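Local atomic coordinates of putative metal-sulfur cluster biosynthesis proteins YuaD (Bacillus subtilis, PDB entry 1ORU), a protein that is of unknown function but carries a MOSC domain, a family generally assigned binding of molybdenum and of pyridoxal phosphate. Residues 9-17 against 91-102; 119-130 against 161-172. All blocks are in the same frame, centred on the assembly; numbering follows the deposited sequence. Where two conformers were deposited one is given.

Interaction 1 (9-17 against 91-102); sequences TAKAEGLYI and PEWLGANVAVSG
Y16 is the residue of 9-17 that loses most surface to 91-102. Its CG lies anti to its carbonyl carbon (chi1 -40°), and the ring reaches over the bend into strand 98-101. The methyl of A99 sits at the ring edge, with CB 3.7 Å from Y16 CE2. P91 packs obliquely against the hydroxyl end. The E92 side chain crosses that of Y16 at about a right angle, its carboxylate turned 41° from the ring plane, with E92 CD 3.5 Å from Y16 CE1. A water joins Y16 OH to E92 OE1. Y16 N donates to N97 O at 2.8 Å, from above the carbonyl plane.

At the far end of the strand pair S101 meets both K11 and E13. Its OG donates to E13 OE2 at 2.6 Å, on the anti side of the carboxylate. The E13 chain bends at chi2 (-72°), which folds the acid back over S101. K11 pairs with S101 through two backbone bonds.

Between these ends lies a classic beta bulge. E13 and G14 both face A99, and G14 N reaches A99 O at 3.1 Å on a lone pair. E13 N bonds the same oxygen weakly. On the other face of the antiparallel pair, L15 CD2 lies 4.0 Å from V98 CG2. Helix 74-84 packs on E13, A99 and S101 through I74 and E75. Strand 178-184 flanks A10 and V100, and strand 69-73 lies beside 98-101.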
loop_
_atom_site.group_PDB
_atom_site.type_symbol
_atom_site.label_atom_id
_atom_site.label_comp_id
_atom_site.label_asym_id
_atom_site.label_seq_id
_atom_site.Cartn_x
_atom_site.Cartn_y
_atom_site.Cartn_z
ATOM N N THR A 9 16.861 4.671 -13.045
ATOM C CA THR A 9 16.287 5.814 -13.741
ATOM C C THR A 9 15.431 5.354 -14.916
ATOM O O THR A 9 15.811 4.438 -15.648
ATOM C CB THR A 9 17.399 6.744 -14.263
ATOM O OG1 THR A 9 18.136 7.267 -13.151
ATOM C CG2 THR A 9 16.806 7.900 -15.058
ATOM N N ALA A 10 14.266 5.976 -15.068
ATOM C CA ALA A 10 13.361 5.669 -16.169
ATOM C C ALA A 10 12.782 6.987 -16.670
ATOM O O ALA A 10 13.255 8.064 -16.292
ATOM C CB ALA A 10 12.249 4.729 -15.719
ATOM N N LYS A 11 11.747 6.905 -17.498
ATOM C CA LYS A 11 11.160 8.098 -18.081
ATOM C C LYS A 11 9.645 8.065 -18.206
ATOM O O LYS A 11 9.059 7.027 -18.496
ATOM C CB LYS A 11 11.775 8.321 -19.469
ATOM C CG LYS A 11 11.211 9.489 -20.262
ATOM C CD LYS A 11 11.920 9.597 -21.614
ATOM C CE LYS A 11 11.418 10.757 -22.448
ATOM N NZ LYS A 11 12.085 10.793 -23.787
ATOM N N ALA A 12 9.018 9.217 -17.983
ATOM C CA ALA A 12 7.575 9.337 -18.124
ATOM C C ALA A 12 7.362 9.807 -19.565
ATOM O O ALA A 12 7.528 10.991 -19.866
ATOM C CB ALA A 12 7.029 10.372 -17.139
ATOM N N GLU A 13 7.028 8.873 -20.455
ATOM C CA GLU A 13 6.806 9.189 -21.869
ATOM C C GLU A 13 5.526 9.974 -22.093
ATOM O O GLU A 13 5.475 10.852 -22.956
ATOM C CB GLU A 13 6.733 7.913 -22.715
ATOM C CG GLU A 13 8.024 7.136 -22.836
ATOM C CD GLU A 13 9.059 7.822 -23.721
ATOM O OE1 GLU A 13 8.751 8.874 -24.325
ATOM O OE2 GLU A 13 10.185 7.295 -23.817
ATOM N N GLY A 14 4.491 9.650 -21.323
ATOM C CA GLY A 14 3.226 10.338 -21.480
ATOM C C GLY A 14 2.438 10.490 -20.196
ATOM O O GLY A 14 2.558 9.670 -19.282
ATOM N N LEU A 15 1.645 11.554 -20.129
ATOM C CA LEU A 15 0.799 11.843 -18.974
ATOM C C LEU A 15 -0.619 11.978 -19.524
ATOM O O LEU A 15 -0.813 12.533 -20.614
ATOM C CB LEU A 15 1.233 13.149 -18.308
ATOM C CG LEU A 15 2.687 13.219 -17.839
ATOM C CD1 LEU A 15 2.952 14.603 -17.257
ATOM C CD2 LEU A 15 2.966 12.125 -16.798
ATOM N N TYR A 16 -1.609 11.484 -18.784
ATOM C CA TYR A 16 -2.992 11.527 -19.256
ATOM C C TYR A 16 -3.986 11.715 -18.116
ATOM O O TYR A 16 -3.732 11.312 -16.980
ATOM C CB TYR A 16 -3.336 10.218 -19.972
ATOM C CG TYR A 16 -2.242 9.668 -20.858
ATOM C CD1 TYR A 16 -2.269 9.860 -22.237
ATOM C CD2 TYR A 16 -1.190 8.933 -20.313
ATOM C CE1 TYR A 16 -1.271 9.326 -23.053
ATOM C CE2 TYR A 16 -0.191 8.397 -21.116
ATOM C CZ TYR A 16 -0.235 8.594 -22.482
ATOM O OH TYR A 16 0.753 8.055 -23.275
ATOM N N ILE A 17 -5.136 12.302 -18.428
ATOM C CA ILE A 17 -6.157 12.521 -17.416
ATOM C C ILE A 17 -7.528 12.068 -17.905
ATOM O O ILE A 17 -7.819 12.121 -19.102
ATOM C CB ILE A 17 -6.249 14.012 -17.030
ATOM C CG1 ILE A 17 -7.134 14.179 -15.794
ATOM C CG2 ILE A 17 -6.824 14.815 -18.192
ATOM C CD1 ILE A 17 -7.205 15.605 -15.277
ATOM N N PRO A 91 -1.767 3.687 -24.166
ATOM C CA PRO A 91 -1.999 3.824 -22.725
ATOM C C PRO A 91 -3.385 4.396 -22.418
ATOM O O PRO A 91 -4.010 4.025 -21.422
ATOM C CB PRO A 91 -0.871 4.762 -22.284
ATOM C CG PRO A 91 0.256 4.363 -23.203
ATOM C CD PRO A 91 -0.460 4.256 -24.545
ATOM N N GLU A 92 -3.857 5.294 -23.285
ATOM C CA GLU A 92 -5.164 5.927 -23.110
ATOM C C GLU A 92 -6.296 4.911 -23.029
ATOM O O GLU A 92 -7.224 5.054 -22.227
ATOM C CB GLU A 92 -5.455 6.894 -24.265
ATOM C CG GLU A 92 -4.506 8.075 -24.354
ATOM C CD GLU A 92 -3.403 7.876 -25.378
ATOM O OE1 GLU A 92 -2.756 6.808 -25.367
ATOM O OE2 GLU A 92 -3.177 8.801 -26.189
ATOM N N TRP A 93 -6.218 3.890 -23.874
ATOM C CA TRP A 93 -7.241 2.855 -23.913
ATOM C C TRP A 93 -7.308 2.085 -22.601
ATOM O O TRP A 93 -8.359 1.544 -22.242
ATOM C CB TRP A 93 -6.957 1.876 -25.048
ATOM C CG TRP A 93 -6.847 2.510 -26.400
ATOM C CD1 TRP A 93 -7.227 3.774 -26.755
ATOM C CD2 TRP A 93 -6.344 1.893 -27.586
ATOM N NE1 TRP A 93 -6.992 3.980 -28.095
ATOM C CE2 TRP A 93 -6.450 2.840 -28.628
ATOM C CE3 TRP A 93 -5.814 0.628 -27.872
ATOM C CZ2 TRP A 93 -6.042 2.562 -29.936
ATOM C CZ3 TRP A 93 -5.409 0.351 -29.170
ATOM C CH2 TRP A 93 -5.526 1.316 -30.187
ATOM N N LEU A 94 -6.186 2.031 -21.893
ATOM C CA LEU A 94 -6.125 1.315 -20.625
ATOM C C LEU A 94 -6.398 2.246 -19.448
ATOM O O LEU A 94 -6.318 1.836 -18.289
ATOM C CB LEU A 94 -4.754 0.654 -20.462
ATOM C CG LEU A 94 -4.320 -0.296 -21.584
ATOM C CD1 LEU A 94 -2.919 -0.826 -21.297
ATOM C CD2 LEU A 94 -5.301 -1.440 -21.705
ATOM N N GLY A 95 -6.722 3.498 -19.751
ATOM C CA GLY A 95 -7.007 4.473 -18.712
ATOM C C GLY A 95 -5.802 4.849 -17.866
ATOM O O GLY A 95 -5.942 5.244 -16.705
ATOM N N ALA A 96 -4.611 4.730 -18.439
ATOM C CA ALA A 96 -3.393 5.063 -17.704
ATOM C C ALA A 96 -3.225 6.573 -17.532
ATOM O O ALA A 96 -3.670 7.356 -18.370
ATOM C CB ALA A 96 -2.180 4.489 -18.424
ATOM N N ASN A 97 -2.582 6.971 -16.438
ATOM C CA ASN A 97 -2.323 8.381 -16.164
ATOM C C ASN A 97 -0.872 8.683 -16.504
ATOM O O ASN A 97 -0.512 9.821 -16.802
ATOM C CB ASN A 97 -2.573 8.699 -14.693
ATOM C CG ASN A 97 -4.017 8.508 -14.303
ATOM O OD1 ASN A 97 -4.911 9.177 -14.837
ATOM N ND2 ASN A 97 -4.264 7.589 -13.383
ATOM N N VAL A 98 -0.038 7.653 -16.441
ATOM C CA VAL A 98 1.371 7.802 -16.761
ATOM C C VAL A 98 1.843 6.598 -17.562
ATOM O O VAL A 98 1.568 5.448 -17.210
ATOM C CB VAL A 98 2.250 7.901 -15.484
ATOM C CG1 VAL A 98 3.706 8.180 -15.872
ATOM C CG2 VAL A 98 1.725 8.997 -14.570
ATOM N N ALA A 99 2.529 6.871 -18.661
ATOM C CA ALA A 99 3.079 5.809 -19.482
ATOM C C ALA A 99 4.581 6.008 -19.367
ATOM O O ALA A 99 5.106 7.060 -19.735
ATOM C CB ALA A 99 2.621 5.955 -20.931
ATOM N N VAL A 100 5.273 5.009 -18.832
ATOM C CA VAL A 100 6.716 5.107 -18.664
ATOM C C VAL A 100 7.473 4.242 -19.661
ATOM O O VAL A 100 6.915 3.303 -20.230
ATOM C CB VAL A 100 7.144 4.683 -17.239
ATOM C CG1 VAL A 100 6.443 5.557 -16.207
ATOM C CG2 VAL A 100 6.825 3.212 -17.007
ATOM N N SER A 101 8.737 4.589 -19.891
ATOM C CA SER A 101 9.594 3.807 -20.776
ATOM C C SER A 101 10.827 3.470 -19.947
ATOM O O SER A 101 11.151 4.175 -18.980
ATOM C CB SER A 101 9.977 4.588 -22.046
ATOM O OG SER A 101 10.794 5.715 -21.781
ATOM N N GLY A 102 11.496 2.381 -20.298
ATOM C CA GLY A 102 12.661 1.975 -19.544
ATOM C C GLY A 102 12.280 1.060 -18.397
ATOM O O GLY A 102 13.099 0.782 -17.520
HETATM O O HOH W 1 15.264 3.002 -17.812
HETATM O O HOH W 2 -0.141 7.660 -25.845
#

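Interaction 2 (119-130 against 161-172); sequences SGAALLCEGEND and RGIVCIVERPGA. With SO4 (sulfate ion), chain F.
Strands 122-128 and 163-167 run antiparallel, their axes 145° apart and 4.5 Å at closest approach. L124 and I166 form a hydrogen-bonded pair, and L124 N meets I166 O at 2.8 Å. In a classic bulge, E168 N and R169 N both donate to A122 O. A second bulge lies between C125 and E128. S119 OG donates to A172 O at 2.6 Å.

This pair belongs to the mixed sheet of the MOSC domain, consistent with the beta-barrel core of this family. On the face that carries L123, C125, C165 and V167, L123 CB rests 3.9 Å from C165 CB, beside I69 and I71. On the other face I166 CD1 lies against the E126 chain. E126 OE1 bridges to R66, and E168 to R114.

N129 CG lies anti to the backbone N (chi1 -174°), which carries ND2 to 3.1 Å above the guanidinium plane of R161, over its centre. The two planes are 39° apart. ND2 and the guanidinium nitrogens are all donors, so no hydrogen bond joins them. N129 OD1 accepts from R67, while R161 NH2 donates to L94 O. A leucine in place of R161 would probably leave L94 O without this donor and the N129 amide without its flat neighbour. R169 NH2 donates to O1 of a sulfate, probably from the crystallisation liquor, which is also bonded to E62 N of the second subunit.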
loop_
_atom_site.group_PDB
_atom_site.type_symbol
_atom_site.label_atom_id
_atom_site.label_comp_id
_atom_site.label_asym_id
_atom_site.label_seq_id
_atom_site.Cartn_x
_atom_site.Cartn_y
_atom_site.Cartn_z
ATOM N N SER A 119 10.247 17.363 -9.852
ATOM C CA SER A 119 9.616 18.371 -9.006
ATOM C C SER A 119 9.583 17.940 -7.550
ATOM O O SER A 119 9.393 18.760 -6.649
ATOM C CB SER A 119 8.185 18.593 -9.460
ATOM O OG SER A 119 7.436 17.420 -9.216
ATOM N N GLY A 120 9.751 16.642 -7.326
ATOM C CA GLY A 120 9.688 16.120 -5.977
ATOM C C GLY A 120 8.425 15.289 -5.821
ATOM O O GLY A 120 8.286 14.543 -4.855
ATOM N N ALA A 121 7.492 15.420 -6.763
ATOM C CA ALA A 121 6.256 14.640 -6.700
ATOM C C ALA A 121 6.669 13.176 -6.584
ATOM O O ALA A 121 7.611 12.732 -7.257
ATOM C CB ALA A 121 5.419 14.856 -7.962
ATOM N N ALA A 122 5.981 12.428 -5.728
ATOM C CA ALA A 122 6.324 11.024 -5.523
ATOM C C ALA A 122 5.112 10.107 -5.450
ATOM O O ALA A 122 4.086 10.443 -4.853
ATOM C CB ALA A 122 7.157 10.875 -4.251
ATOM N N LEU A 123 5.250 8.939 -6.067
ATOM C CA LEU A 123 4.192 7.938 -6.081
ATOM C C LEU A 123 4.606 6.717 -5.264
ATOM O O LEU A 123 5.754 6.255 -5.344
ATOM C CB LEU A 123 3.888 7.509 -7.523
ATOM C CG LEU A 123 3.402 8.612 -8.470
ATOM C CD1 LEU A 123 3.147 8.042 -9.856
ATOM C CD2 LEU A 123 2.138 9.227 -7.911
ATOM N N LEU A 124 3.667 6.210 -4.472
ATOM C CA LEU A 124 3.891 5.026 -3.647
ATOM C C LEU A 124 3.252 3.859 -4.393
ATOM O O LEU A 124 2.061 3.888 -4.685
ATOM C CB LEU A 124 3.219 5.195 -2.282
ATOM C CG LEU A 124 3.146 3.949 -1.394
ATOM C CD1 LEU A 124 4.548 3.536 -0.952
ATOM C CD2 LEU A 124 2.265 4.245 -0.179
ATOM N N CYS A 125 4.034 2.833 -4.699
ATOM C CA CYS A 125 3.490 1.687 -5.429
ATOM C C CYS A 125 2.507 0.835 -4.608
ATOM O O CYS A 125 2.836 0.362 -3.510
ATOM C CB CYS A 125 4.629 0.805 -5.940
ATOM S SG CYS A 125 4.033 -0.581 -6.929
ATOM N N GLU A 126 1.300 0.655 -5.140
ATOM C CA GLU A 126 0.289 -0.161 -4.485
ATOM C C GLU A 126 0.024 -1.477 -5.229
ATOM O O GLU A 126 -1.066 -2.052 -5.147
ATOM C CB GLU A 126 -1.015 0.622 -4.308
ATOM C CG GLU A 126 -0.964 1.663 -3.186
ATOM C CD GLU A 126 -0.830 1.048 -1.796
ATOM O OE1 GLU A 126 -1.497 0.029 -1.530
ATOM O OE2 GLU A 126 -0.072 1.593 -0.959
ATOM N N GLY A 127 1.023 -1.940 -5.969
ATOM C CA GLY A 127 0.901 -3.221 -6.640
ATOM C C GLY A 127 0.301 -3.313 -8.024
ATOM O O GLY A 127 -0.056 -2.314 -8.648
ATOM N N GLU A 128 0.174 -4.553 -8.483
ATOM C CA GLU A 128 -0.353 -4.851 -9.805
ATOM C C GLU A 128 -1.777 -4.401 -10.049
ATOM O O GLU A 128 -2.636 -4.488 -9.176
ATOM C CB GLU A 128 -0.300 -6.353 -10.076
ATOM C CG GLU A 128 1.064 -6.985 -9.968
ATOM C CD GLU A 128 1.043 -8.435 -10.404
ATOM O OE1 GLU A 128 2.056 -9.137 -10.196
ATOM O OE2 GLU A 128 0.010 -8.871 -10.957
ATOM N N ASN A 129 -2.022 -3.938 -11.267
ATOM C CA ASN A 129 -3.355 -3.525 -11.659
ATOM C C ASN A 129 -3.906 -4.736 -12.409
ATOM O O ASN A 129 -3.459 -5.049 -13.512
ATOM C CB ASN A 129 -3.277 -2.302 -12.572
ATOM C CG ASN A 129 -4.639 -1.736 -12.902
ATOM O OD1 ASN A 129 -5.630 -2.032 -12.227
ATOM N ND2 ASN A 129 -4.698 -0.906 -13.938
ATOM N N ASP A 130 -4.862 -5.426 -11.796
ATOM C CA ASP A 130 -5.459 -6.614 -12.396
ATOM C C ASP A 130 -6.317 -6.243 -13.603
ATOM O O ASP A 130 -7.178 -5.371 -13.513
ATOM C CB ASP A 130 -6.307 -7.346 -11.351
ATOM C CG ASP A 130 -6.779 -8.703 -11.824
ATOM O OD1 ASP A 130 -5.922 -9.538 -12.183
ATOM O OD2 ASP A 130 -8.006 -8.937 -11.830
ATOM N N ARG A 161 0.076 -5.647 -17.082
ATOM C CA ARG A 161 -0.891 -4.581 -17.288
ATOM C C ARG A 161 -0.574 -3.321 -16.481
ATOM O O ARG A 161 -1.355 -2.372 -16.472
ATOM C CB ARG A 161 -2.303 -5.087 -16.969
ATOM C CG ARG A 161 -3.420 -4.163 -17.441
ATOM C CD ARG A 161 -4.298 -3.767 -16.279
ATOM N NE ARG A 161 -5.380 -2.856 -16.648
ATOM C CZ ARG A 161 -5.224 -1.580 -16.993
ATOM N NH1 ARG A 161 -4.012 -1.028 -17.034
ATOM N NH2 ARG A 161 -6.292 -0.843 -17.268
ATOM N N GLY A 162 0.573 -3.304 -15.809
ATOM C CA GLY A 162 0.945 -2.126 -15.040
ATOM C C GLY A 162 0.606 -2.161 -13.559
ATOM O O GLY A 162 0.181 -3.187 -13.025
ATOM N N ILE A 163 0.773 -1.015 -12.903
ATOM C CA ILE A 163 0.529 -0.888 -11.472
ATOM C C ILE A 163 -0.342 0.315 -11.129
ATOM O O ILE A 163 -0.641 1.156 -11.985
ATOM C CB ILE A 163 1.866 -0.713 -10.717
ATOM C CG1 ILE A 163 2.541 0.597 -11.165
ATOM C CG2 ILE A 163 2.780 -1.901 -10.996
ATOM C CD1 ILE A 163 3.888 0.890 -10.514
ATOM N N VAL A 164 -0.758 0.376 -9.869
ATOM C CA VAL A 164 -1.535 1.499 -9.364
ATOM C C VAL A 164 -0.740 2.065 -8.196
ATOM O O VAL A 164 -0.011 1.331 -7.523
ATOM C CB VAL A 164 -2.947 1.086 -8.890
ATOM C CG1 VAL A 164 -3.848 0.874 -10.097
ATOM C CG2 VAL A 164 -2.876 -0.179 -8.052
ATOM N N CYS A 165 -0.878 3.368 -7.964
ATOM C CA CYS A 165 -0.151 4.050 -6.899
ATOM C C CYS A 165 -0.990 5.073 -6.146
ATOM O O CYS A 165 -2.040 5.506 -6.609
ATOM C CB CYS A 165 1.051 4.821 -7.469
ATOM S SG CYS A 165 2.284 3.879 -8.380
ATOM N N ILE A 166 -0.481 5.461 -4.981
ATOM C CA ILE A 166 -1.085 6.493 -4.148
ATOM C C ILE A 166 -0.097 7.650 -4.276
ATOM O O ILE A 166 1.095 7.412 -4.476
ATOM C CB ILE A 166 -1.142 6.049 -2.666
ATOM C CG1 ILE A 166 -2.353 5.143 -2.441
ATOM C CG2 ILE A 166 -1.163 7.264 -1.748
ATOM C CD1 ILE A 166 -2.352 4.484 -1.058
ATOM N N VAL A 167 -0.572 8.892 -4.202
ATOM C CA VAL A 167 0.342 10.035 -4.269
ATOM C C VAL A 167 0.947 10.184 -2.869
ATOM O O VAL A 167 0.226 10.453 -1.901
ATOM C CB VAL A 167 -0.391 11.352 -4.648
ATOM C CG1 VAL A 167 0.572 12.534 -4.564
ATOM C CG2 VAL A 167 -0.955 11.247 -6.066
ATOM N N GLU A 168 2.260 9.993 -2.761
ATOM C CA GLU A 168 2.949 10.095 -1.479
ATOM C C GLU A 168 3.431 11.521 -1.204
ATOM O O GLU A 168 3.531 11.934 -0.054
ATOM C CB GLU A 168 4.124 9.103 -1.426
ATOM C CG GLU A 168 4.836 9.036 -0.064
ATOM C CD GLU A 168 5.728 7.804 0.090
ATOM O OE1 GLU A 168 6.159 7.244 -0.942
ATOM O OE2 GLU A 168 6.003 7.406 1.249
ATOM N N ARG A 169 3.748 12.263 -2.260
ATOM C CA ARG A 169 4.170 13.652 -2.111
ATOM C C ARG A 169 3.668 14.449 -3.307
ATOM O O ARG A 169 3.895 14.073 -4.460
ATOM C CB ARG A 169 5.691 13.794 -2.012
ATOM C CG ARG A 169 6.086 15.193 -1.529
ATOM C CD ARG A 169 7.576 15.445 -1.543
ATOM N NE ARG A 169 7.894 16.751 -0.966
ATOM C CZ ARG A 169 9.100 17.317 -1.005
ATOM N NH1 ARG A 169 10.114 16.698 -1.604
ATOM N NH2 ARG A 169 9.297 18.503 -0.438
ATOM N N PRO A 170 2.972 15.564 -3.047
ATOM C CA PRO A 170 2.429 16.411 -4.113
ATOM C C PRO A 170 3.500 17.081 -4.969
ATOM O O PRO A 170 4.638 17.265 -4.532
ATOM C CB PRO A 170 1.584 17.434 -3.346
ATOM C CG PRO A 170 1.230 16.709 -2.072
ATOM C CD PRO A 170 2.543 16.062 -1.729
ATOM N N GLY A 171 3.118 17.445 -6.190
ATOM C CA GLY A 171 4.042 18.100 -7.095
ATOM C C GLY A 171 3.589 17.980 -8.536
ATOM O O GLY A 171 2.740 17.148 -8.859
ATOM N N ALA A 172 4.146 18.813 -9.406
ATOM C CA ALA A 172 3.783 18.783 -10.821
ATOM C C ALA A 172 4.672 17.808 -11.582
ATOM O O ALA A 172 5.843 17.630 -11.245
ATOM C CB ALA A 172 3.924 20.172 -11.427
HETATM S S SO4 F . 7.946 20.148 3.337
HETATM O O1 SO4 F . 7.922 20.062 1.854
HETATM O O2 SO4 F . 7.149 21.308 3.793
HETATM O O3 SO4 F . 7.351 18.913 3.886
HETATM O O4 SO4 F . 9.338 20.278 3.841
HETATM O O HOH W 3 8.351 16.917 -12.287
HETATM O O HOH W 4 10.182 14.265 -2.913
HETATM O O HOH W 5 -1.937 -0.041 -14.775
HETATM O O HOH W 6 -0.905 -5.612 -14.058
#

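In the fold
Interactions 1 and 2 lie in the same mixed sheet, their centres about 12 Å apart. They come in series along the chain: 9-17 with 91-102 closes before 119-130 with 161-172 opens. Strand 69-73 joins them, pairing in parallel with 98-101 and antiparallel with 163-169. A second route runs from strand 5-17 through 178-184 and 114-116 to 122-128. The sheet thus ties the start of the chain to its later half. The two contacts also touch directly, through R161 of interaction 2 and L94 of interaction 1. No residue of interaction 1 touches the second subunit, whereas interaction 2 packs against it, so the sheet contributes to the dimer interface there.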